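Local coordinates for HTH-type transcriptional regulator GadX (Escherichia coli, PDB 3MKL), which activates about fifteen acid-resistance genes, among them gadA, gadB and gadC, and can repress gadW, the piece here being its AraC/XylS-type DNA-binding domain, at residues V15-N18 with N19-H22; A27-A30 with S31-M35; H84-S87 with Y88-V92. All blocks are in the same frame, centred on the assembly; numbering follows the deposited sequence.

Interaction 1: V15-N18 with N19-H22; sequences VINN and NIAH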
ATOM      1  N   VAL A  15       2.423   9.755   4.529  1.00 30.87           N
ATOM      2  CA  VAL A  15       3.269  10.054   3.393  1.00 29.71           C
ATOM      3  C   VAL A  15       2.808   9.231   2.186  1.00 30.45           C
ATOM      4  O   VAL A  15       2.536   9.773   1.126  1.00 32.14           O
ATOM      5  CB  VAL A  15       4.737   9.720   3.725  1.00 28.76           C
ATOM      6  CG1 VAL A  15       5.625   9.870   2.489  1.00 25.16           C
ATOM      7  CG2 VAL A  15       5.203  10.564   4.898  1.00 27.07           C
ATOM      8  N   ILE A  16       2.703   7.915   2.380  1.00 29.70           N
ATOM      9  CA  ILE A  16       2.326   6.977   1.322  1.00 29.74           C
ATOM     10  C   ILE A  16       0.954   7.292   0.706  1.00 32.06           C
ATOM     11  O   ILE A  16       0.818   7.298  -0.510  1.00 31.88           O
ATOM     12  CB  ILE A  16       2.327   5.517   1.829  1.00 28.57           C
ATOM     13  CG1 ILE A  16       3.726   5.123   2.334  1.00 25.53           C
ATOM     14  CG2 ILE A  16       1.818   4.582   0.720  1.00 29.71           C
ATOM     15  CD1 ILE A  16       3.810   3.710   2.935  1.00 22.04           C
ATOM     16  N   ASN A  17      -0.044   7.566   1.543  1.00 34.18           N
ATOM     17  CA  ASN A  17      -1.405   7.855   1.048  1.00 37.91           C
ATOM     18  C   ASN A  17      -1.568   9.166   0.287  1.00 40.61           C
ATOM     19  O   ASN A  17      -2.600   9.382  -0.366  1.00 43.50           O
ATOM     20  CB  ASN A  17      -2.441   7.757   2.169  1.00 38.74           C
ATOM     21  CG  ASN A  17      -2.751   6.327   2.528  1.00 38.06           C
ATOM     22  OD1 ASN A  17      -2.754   5.452   1.650  1.00 36.69           O
ATOM     23  ND2 ASN A  17      -2.991   6.062   3.826  1.00 35.80           N
ATOM     24  N   ASN A  18      -0.560  10.031   0.362  1.00 40.54           N
ATOM     25  CA  ASN A  18      -0.539  11.252  -0.428  1.00 42.74           C
ATOM     26  C   ASN A  18      -0.318  10.973  -1.912  1.00 43.20           C
ATOM     27  O   ASN A  18      -0.718  11.768  -2.758  1.00 45.56           O
ATOM     28  CB  ASN A  18       0.532  12.212   0.096  1.00 42.64           C
ATOM     29  CG  ASN A  18       0.047  13.055   1.289  1.00 46.09           C
ATOM     30  OD1 ASN A  18      -1.051  12.844   1.822  1.00 49.99           O
ATOM     31  ND2 ASN A  18       0.880  14.010   1.714  1.00 47.10           N
ATOM     32  N   ASN A  19       0.311   9.834  -2.207  1.00 41.11           N
ATOM     33  CA  ASN A  19       0.606   9.392  -3.567  1.00 41.03           C
ATOM     34  C   ASN A  19       0.881   7.896  -3.526  1.00 39.23           C
ATOM     35  O   ASN A  19       2.036   7.449  -3.367  1.00 37.19           O
ATOM     36  CB  ASN A  19       1.815  10.146  -4.127  1.00 41.01           C
ATOM     37  CG  ASN A  19       2.023   9.913  -5.624  1.00 43.18           C
ATOM     38  OD1 ASN A  19       1.345   9.094  -6.251  1.00 45.72           O
ATOM     39  ND2 ASN A  19       2.983  10.641  -6.202  1.00 44.69           N
ATOM     40  N   ILE A  20      -0.194   7.124  -3.638  1.00 39.45           N
ATOM     41  CA  ILE A  20      -0.148   5.683  -3.380  1.00 37.76           C
ATOM     42  C   ILE A  20       0.666   4.930  -4.437  1.00 37.29           C
ATOM     43  O   ILE A  20       1.468   4.063  -4.086  1.00 35.57           O
ATOM     44  CB  ILE A  20      -1.587   5.064  -3.229  1.00 39.76           C
ATOM     45  CG1 ILE A  20      -1.547   3.768  -2.409  1.00 38.76           C
ATOM     46  CG2 ILE A  20      -2.249   4.828  -4.589  1.00 42.15           C
ATOM     47  CD1 ILE A  20      -1.614   3.983  -0.914  1.00 37.87           C
ATOM     48  N   ALA A  21       0.485   5.295  -5.711  1.00 38.15           N
ATOM     49  CA  ALA A  21       1.144   4.614  -6.827  1.00 39.05           C
ATOM     50  C   ALA A  21       2.645   4.867  -6.904  1.00 37.80           C
ATOM     51  O   ALA A  21       3.355   4.155  -7.610  1.00 37.95           O
ATOM     52  CB  ALA A  21       0.459   4.956  -8.181  1.00 41.84           C
ATOM     53  N   HIS A  22       3.133   5.857  -6.155  1.00 37.53           N
ATOM     54  CA  HIS A  22       4.562   6.204  -6.177  1.00 37.45           C
ATOM     55  C   HIS A  22       5.446   5.030  -5.802  1.00 36.45           C
ATOM     56  O   HIS A  22       5.130   4.226  -4.921  1.00 35.22           O
ATOM     57  CB  HIS A  22       4.884   7.389  -5.252  1.00 36.57           C
ATOM     58  CG  HIS A  22       6.224   8.025  -5.511  1.00 37.64           C
ATOM     59  ND1 HIS A  22       6.516   8.721  -6.670  1.00 41.55           N
ATOM     60  CD2 HIS A  22       7.342   8.093  -4.745  1.00 37.07           C
ATOM     61  CE1 HIS A  22       7.758   9.174  -6.608  1.00 41.03           C
ATOM     62  NE2 HIS A  22       8.282   8.803  -5.453  1.00 37.54           N
TER
HETATM   63  O   HOH W   1      -2.826   8.819  -3.299  1.00 46.08           O
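Ile-20 reaches back to 15-18 with its CD1 methyl, which sits 3.2 Å from Asn-17 OD1 and 3.8 Å from Ile-16 CG2. The two isoleucine side chains meet at a slant, whereas Asn-17 and Ile-20 run alongside each other in the same direction, and the amide oxygen lies against the methyl. CG1 of Ile-20 stands anti to the backbone N (chi1 -156°) and a chi2 of 85° then turns CD1 back to these two residues.

The backbone beneath holds the turn. Asn-19 N donates to Ile-16 O over 3.1 Å, reaching that oxygen from above the carbonyl plane, 50° out of it. Ile-20 CA adds a CA-H...O contact to the same Ile-16 O at 3.4 Å. One water donates to Asn-17 O (3.0 Å) and accepts from Ile-20 N (3.1 Å), linking the two groups.

Further out, Trp-24 NE1 and Arg-59 NH1 bond to the carbonyl oxygens of Asn-19 and Ile-20. In this AraC/XylS-type DNA-binding domain the turn follows helix 8-17 and lies on helix 51-67, where Ile-16 packs on Leu-55 and both Asn-17 and Ile-20 on Cys-58.

Interaction 2: A27-A30 with S31-M35; sequences ARIA and SELLM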
ATOM      1  N   ALA A  27      14.347   5.202   1.866  1.00 27.70           N
ATOM      2  CA  ALA A  27      14.990   6.499   1.713  1.00 28.20           C
ATOM      3  C   ALA A  27      14.041   7.631   1.291  1.00 27.78           C
ATOM      4  O   ALA A  27      14.185   8.756   1.752  1.00 28.48           O
ATOM      5  CB  ALA A  27      16.155   6.393   0.735  1.00 29.79           C
ATOM      6  N   ARG A  28      13.082   7.358   0.419  1.00 28.04           N
ATOM      7  CA  ARG A  28      12.221   8.449  -0.084  1.00 28.57           C
ATOM      8  C   ARG A  28      11.178   8.870   0.929  1.00 27.37           C
ATOM      9  O   ARG A  28      10.901  10.061   1.080  1.00 28.08           O
ATOM     10  CB  ARG A  28      11.567   8.085  -1.407  1.00 29.66           C
ATOM     11  CG  ARG A  28      12.569   7.935  -2.528  1.00 32.28           C
ATOM     12  CD  ARG A  28      12.016   7.090  -3.631  1.00 35.90           C
ATOM     13  NE  ARG A  28      12.775   7.313  -4.855  1.00 39.75           N
ATOM     14  CZ  ARG A  28      12.686   6.566  -5.953  1.00 41.74           C
ATOM     15  NH1 ARG A  28      11.876   5.514  -5.994  1.00 44.38           N
ATOM     16  NH2 ARG A  28      13.402   6.878  -7.021  1.00 43.48           N
ATOM     17  N   ILE A  29      10.603   7.889   1.621  1.00 26.27           N
ATOM     18  CA  ILE A  29       9.742   8.158   2.780  1.00 25.03           C
ATOM     19  C   ILE A  29      10.553   8.925   3.831  1.00 24.88           C
ATOM     20  O   ILE A  29      10.120   9.952   4.314  1.00 25.38           O
ATOM     21  CB  ILE A  29       9.158   6.864   3.391  1.00 24.52           C
ATOM     22  CG1 ILE A  29       8.166   6.182   2.444  1.00 23.27           C
ATOM     23  CG2 ILE A  29       8.410   7.171   4.700  1.00 24.12           C
ATOM     24  CD1 ILE A  29       7.975   4.664   2.809  1.00 19.81           C
ATOM     25  N   ALA A  30      11.751   8.439   4.157  1.00 25.26           N
ATOM     26  CA  ALA A  30      12.608   9.064   5.170  1.00 24.36           C
ATOM     27  C   ALA A  30      12.956  10.501   4.826  1.00 24.84           C
ATOM     28  O   ALA A  30      12.985  11.358   5.709  1.00 23.85           O
ATOM     29  CB  ALA A  30      13.888   8.262   5.370  1.00 24.64           C
ATOM     30  N   SER A  31      13.227  10.782   3.555  1.00 26.13           N
ATOM     31  CA  SER A  31      13.534  12.157   3.179  1.00 27.79           C
ATOM     32  C   SER A  31      12.356  13.115   3.403  1.00 27.82           C
ATOM     33  O   SER A  31      12.541  14.221   3.923  1.00 28.23           O
ATOM     34  CB  SER A  31      14.083  12.239   1.749  1.00 29.31           C
ATOM     35  OG  SER A  31      13.180  11.627   0.866  1.00 34.02           O
ATOM     36  N   GLU A  32      11.159  12.686   3.016  1.00 27.81           N
ATOM     37  CA  GLU A  32       9.899  13.381   3.352  1.00 29.44           C
ATOM     38  C   GLU A  32       9.713  13.677   4.858  1.00 28.80           C
ATOM     39  O   GLU A  32       9.099  14.676   5.241  1.00 29.42           O
ATOM     40  CB  GLU A  32       8.706  12.510   2.905  1.00 30.09           C
ATOM     41  CG  GLU A  32       8.426  12.512   1.418  1.00 34.70           C
ATOM     42  CD  GLU A  32       7.355  13.535   1.052  1.00 43.69           C
ATOM     43  OE1 GLU A  32       7.710  14.680   0.662  1.00 48.19           O
ATOM     44  OE2 GLU A  32       6.150  13.204   1.190  1.00 45.40           O
ATOM     45  N   LEU A  33      10.216  12.780   5.700  1.00 26.63           N
ATOM     46  CA  LEU A  33      10.008  12.881   7.134  1.00 27.09           C
ATOM     47  C   LEU A  33      11.167  13.612   7.799  1.00 27.96           C
ATOM     48  O   LEU A  33      11.198  13.759   9.038  1.00 28.58           O
ATOM     49  CB  LEU A  33       9.861  11.484   7.732  1.00 25.12           C
ATOM     50  CG  LEU A  33       8.557  10.747   7.365  1.00 25.04           C
ATOM     51  CD1 LEU A  33       8.438   9.488   8.191  1.00 23.71           C
ATOM     52  CD2 LEU A  33       7.306  11.623   7.589  1.00 24.66           C
ATOM     53  N   LEU A  34      12.111  14.069   6.967  1.00 27.60           N
ATOM     54  CA  LEU A  34      13.349  14.686   7.446  1.00 28.41           C
ATOM     55  C   LEU A  34      14.081  13.762   8.469  1.00 28.24           C
ATOM     56  O   LEU A  34      14.432  14.187   9.590  1.00 29.80           O
ATOM     57  CB  LEU A  34      13.051  16.097   7.997  1.00 29.52           C
ATOM     58  CG  LEU A  34      12.322  17.093   7.051  1.00 32.34           C
ATOM     59  CD1 LEU A  34      11.948  18.407   7.764  1.00 34.02           C
ATOM     60  CD2 LEU A  34      13.121  17.422   5.774  1.00 31.03           C
HETATM   61  N   MSE A  35      14.288  12.498   8.088  1.00 26.78           N
HETATM   62  CA  MSE A  35      14.958  11.510   8.962  1.00 27.19           C
HETATM   63  C   MSE A  35      15.942  10.735   8.143  1.00 26.66           C
HETATM   64  O   MSE A  35      15.744  10.616   6.931  1.00 26.82           O
HETATM   65  CB  MSE A  35      13.962  10.485   9.522  1.00 26.88           C
HETATM   66  CG  MSE A  35      12.942  11.010  10.493  1.00 30.35           C
HETATM   67 SE   MSE A  35      11.521   9.653  10.652  1.00 36.18          SE
HETATM   68  CE  MSE A  35      12.596   8.294  11.501  1.00 30.36           C
TER
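Ser-31 turns its hydroxyl back over the preceding turn of helix 26-32, with OG 2.8 Å from Arg-28 O and 3.2 Å from Ala-27 O. A chi1 of 55° sets OG between its own backbone N and carbonyl carbon, within reach of both oxygens; the one proton can serve either oxygen. Ala-27 O also takes the amide of Ser-31, and Arg-28 O that of Glu-32, the latter bond nearly straight at 175°.

On another side of the helix, Ile-29 and Leu-33, four residues apart, lie side by side and point the same way, with Ile-29 CG2 meeting Leu-33 CD1 at 4.2 Å. Both also pack on Leu-40 of helix 37-46. Glu-32 approaches differently: CB rests against Ile-29 O at 3.2 Å and CG near Arg-28 O, while a bend at chi2 carries the carboxylate away. Arg-28 likewise leads off, its NH1 bonded to Glu-23 O.

At the end of the helix, Leu-34 has positive phi (53°) and the chain closes in a Schellman motif. Met-35, modelled as selenomethionine, donates its N to Ala-30 O over 2.9 Å, and Leu-34 N bonds to Ser-31 O. Leu-33 N makes weak bonds to Ile-29 O and Ala-30 O.

The chemistry is therefore divided by face: an aliphatic pair toward the neighbouring helices, and a polar side where a serine hydroxyl supplements main-chain bonding. The Schellman bonds occupy carbonyl and amide groups at the helix end as the chain turns toward helix 37-46, in the first part of the predicted helix-turn-helix motif at 27-48.

Interaction 3: H84-S87 with Y88-V92; sequences HSVS and YFIYV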
ATOM      1  N   HIS A  84       2.683  -3.101 -11.170  1.00 40.89           N
ATOM      2  CA  HIS A  84       2.961  -3.202 -12.574  1.00 44.23           C
ATOM      3  C   HIS A  84       2.480  -4.553 -13.041  1.00 42.76           C
ATOM      4  O   HIS A  84       2.357  -4.798 -14.244  1.00 44.35           O
ATOM      5  CB  HIS A  84       4.460  -3.028 -12.840  1.00 47.89           C
ATOM      6  CG  HIS A  84       4.964  -1.648 -12.547  1.00 52.84           C
ATOM      7  ND1 HIS A  84       5.492  -1.290 -11.321  1.00 54.17           N
ATOM      8  CD2 HIS A  84       5.012  -0.533 -13.317  1.00 56.94           C
ATOM      9  CE1 HIS A  84       5.842  -0.015 -11.352  1.00 56.66           C
ATOM     10  NE2 HIS A  84       5.559   0.468 -12.549  1.00 59.72           N
ATOM     11  N   SER A  85       2.200  -5.430 -12.080  1.00 39.92           N
ATOM     12  CA  SER A  85       1.883  -6.815 -12.381  1.00 38.97           C
ATOM     13  C   SER A  85       0.528  -7.199 -11.761  1.00 37.11           C
ATOM     14  O   SER A  85       0.378  -7.194 -10.519  1.00 35.87           O
ATOM     15  CB  SER A  85       3.052  -7.695 -11.916  1.00 39.27           C
ATOM     16  OG  SER A  85       2.700  -9.048 -11.816  1.00 37.22           O
ATOM     17  N   VAL A  86      -0.463  -7.496 -12.616  1.00 37.26           N
ATOM     18  CA  VAL A  86      -1.797  -7.934 -12.143  1.00 36.28           C
ATOM     19  C   VAL A  86      -1.807  -9.279 -11.398  1.00 34.65           C
ATOM     20  O   VAL A  86      -2.541  -9.421 -10.417  1.00 33.80           O
ATOM     21  CB  VAL A  86      -2.865  -7.965 -13.260  1.00 37.74           C
ATOM     22  CG1 VAL A  86      -4.279  -8.131 -12.651  1.00 37.34           C
ATOM     23  CG2 VAL A  86      -2.804  -6.699 -14.081  1.00 41.45           C
ATOM     24  N   SER A  87      -1.014 -10.254 -11.860  1.00 35.73           N
ATOM     25  CA  SER A  87      -0.823 -11.537 -11.142  1.00 35.04           C
ATOM     26  C   SER A  87      -0.329 -11.296  -9.725  1.00 33.10           C
ATOM     27  O   SER A  87      -0.850 -11.853  -8.741  1.00 31.50           O
ATOM     28  CB  SER A  87       0.211 -12.406 -11.839  1.00 37.61           C
ATOM     29  OG  SER A  87      -0.239 -12.861 -13.094  1.00 41.30           O
ATOM     30  N   TYR A  88       0.709 -10.483  -9.610  1.00 33.16           N
ATOM     31  CA  TYR A  88       1.220 -10.157  -8.271  1.00 32.03           C
ATOM     32  C   TYR A  88       0.169  -9.407  -7.410  1.00 29.50           C
ATOM     33  O   TYR A  88      -0.089  -9.770  -6.232  1.00 28.33           O
ATOM     34  CB  TYR A  88       2.531  -9.377  -8.356  1.00 32.89           C
ATOM     35  CG  TYR A  88       2.999  -8.868  -6.998  1.00 33.78           C
ATOM     36  CD1 TYR A  88       3.613  -9.717  -6.103  1.00 34.12           C
ATOM     37  CD2 TYR A  88       2.800  -7.544  -6.617  1.00 33.22           C
ATOM     38  CE1 TYR A  88       4.058  -9.279  -4.863  1.00 36.65           C
ATOM     39  CE2 TYR A  88       3.241  -7.080  -5.350  1.00 36.70           C
ATOM     40  CZ  TYR A  88       3.871  -7.964  -4.487  1.00 36.84           C
ATOM     41  OH  TYR A  88       4.305  -7.549  -3.254  1.00 38.71           O
ATOM     42  N   PHE A  89      -0.442  -8.371  -7.989  1.00 28.47           N
ATOM     43  CA  PHE A  89      -1.529  -7.677  -7.289  1.00 27.22           C
ATOM     44  C   PHE A  89      -2.615  -8.658  -6.837  1.00 26.40           C
ATOM     45  O   PHE A  89      -3.016  -8.626  -5.681  1.00 24.14           O
ATOM     46  CB  PHE A  89      -2.143  -6.566  -8.151  1.00 28.07           C
ATOM     47  CG  PHE A  89      -3.471  -6.066  -7.650  1.00 29.13           C
ATOM     48  CD1 PHE A  89      -3.552  -5.270  -6.517  1.00 30.61           C
ATOM     49  CD2 PHE A  89      -4.644  -6.374  -8.330  1.00 31.09           C
ATOM     50  CE1 PHE A  89      -4.796  -4.791  -6.084  1.00 30.52           C
ATOM     51  CE2 PHE A  89      -5.873  -5.892  -7.902  1.00 31.07           C
ATOM     52  CZ  PHE A  89      -5.947  -5.120  -6.777  1.00 30.71           C
ATOM     53  N   ILE A  90      -3.093  -9.517  -7.743  1.00 26.86           N
ATOM     54  CA  ILE A  90      -4.060 -10.547  -7.334  1.00 27.41           C
ATOM     55  C   ILE A  90      -3.567 -11.385  -6.145  1.00 27.53           C
ATOM     56  O   ILE A  90      -4.312 -11.609  -5.184  1.00 27.31           O
ATOM     57  CB  ILE A  90      -4.487 -11.489  -8.538  1.00 29.93           C
ATOM     58  CG1 ILE A  90      -5.292 -10.699  -9.602  1.00 27.07           C
ATOM     59  CG2 ILE A  90      -5.266 -12.704  -8.018  1.00 28.14           C
ATOM     60  CD1 ILE A  90      -5.436 -11.435 -10.940  1.00 31.69           C
ATOM     61  N   TYR A  91      -2.310 -11.824  -6.199  1.00 28.48           N
ATOM     62  CA  TYR A  91      -1.709 -12.628  -5.124  1.00 28.82           C
ATOM     63  C   TYR A  91      -1.742 -11.908  -3.749  1.00 28.39           C
ATOM     64  O   TYR A  91      -2.054 -12.500  -2.716  1.00 28.17           O
ATOM     65  CB  TYR A  91      -0.266 -13.002  -5.487  1.00 29.55           C
ATOM     66  CG  TYR A  91       0.615 -13.211  -4.278  1.00 30.89           C
ATOM     67  CD1 TYR A  91       0.624 -14.445  -3.601  1.00 31.81           C
ATOM     68  CD2 TYR A  91       1.463 -12.197  -3.812  1.00 27.87           C
ATOM     69  CE1 TYR A  91       1.430 -14.646  -2.467  1.00 32.04           C
ATOM     70  CE2 TYR A  91       2.288 -12.408  -2.683  1.00 30.25           C
ATOM     71  CZ  TYR A  91       2.246 -13.628  -2.027  1.00 29.26           C
ATOM     72  OH  TYR A  91       3.015 -13.843  -0.936  1.00 34.52           O
ATOM     73  N   VAL A  92      -1.395 -10.627  -3.750  1.00 27.94           N
ATOM     74  CA  VAL A  92      -1.284  -9.897  -2.502  1.00 28.50           C
ATOM     75  C   VAL A  92      -2.678  -9.538  -1.966  1.00 26.99           C
ATOM     76  O   VAL A  92      -2.887  -9.501  -0.739  1.00 26.41           O
ATOM     77  CB  VAL A  92      -0.423  -8.641  -2.696  1.00 29.32           C
ATOM     78  CG1 VAL A  92      -0.414  -7.810  -1.455  1.00 31.08           C
ATOM     79  CG2 VAL A  92       1.007  -9.065  -3.001  1.00 33.32           C
TER
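Ile-90 lies against Val-86 one helical turn earlier, and its CB, CG1 and CD1 each meet that residue. Its CB is 3.4 Å from Val-86 O. CG1, set beside the backbone N by a chi1 of -67°, comes closer to the same oxygen at 3.1 Å and also nears Val-86 CG1. At the tip, CD1 reaches Val-86 CG1 at 3.9 Å, where the two branched side chains pass at a slant. Val-86 O is simultaneously the acceptor for Ile-90 N, at 2.7 Å in a nearly straight bond, so this carbonyl is flanked by the aliphatic chain of the residue whose amide it binds.

Ser-85 caps the start of the helix. Its OG, anti to the backbone N (chi1 163°), accepts from Tyr-88 N at 3.3 Å and lies beside Tyr-88 CB, while its carbonyl oxygen receives Phe-89 N. Further along, Val-92 CG2 sits 3.4 Å above one face of the Tyr-88 ring, offset toward its rim.

Phe-89 is the buried side chain among the touching residues, placed on Met-60 and Ala-63 of helix 51-67 and on Ile-74 and Ala-78 of helix 74-80. Serine at the N-cap, followed by regular helical bonding, is a classic helix start; here it begins helix 86-97, the second helix of the predicted helix-turn-helix at 74-97 and, by its order in that motif, probably the recognition helix.

In the fold
Interactions 1 and 2 belong to one packed region: helices 8-17 and 26-32 follow each other in the chain, and Val-15 CG2 touches Leu-33 CD2 at 3.6 Å. Interaction 3 stands apart, its centre about 27 Å from that of interaction 2 and on the opposite side of the chain's centre, with no touch to either. Interactions 1 and 2 are partly buried; interaction 3 is a surface contact. Interactions 2 and 3 lie at helix ends, closed by a Schellman motif and a serine N-cap, while interaction 1 is a water-bridged turn after helix 8-17. Interactions 2 and 3 fall in the two predicted helix-turn-helix motifs, while 15-22 and 84-92 both pack on helix 51-67.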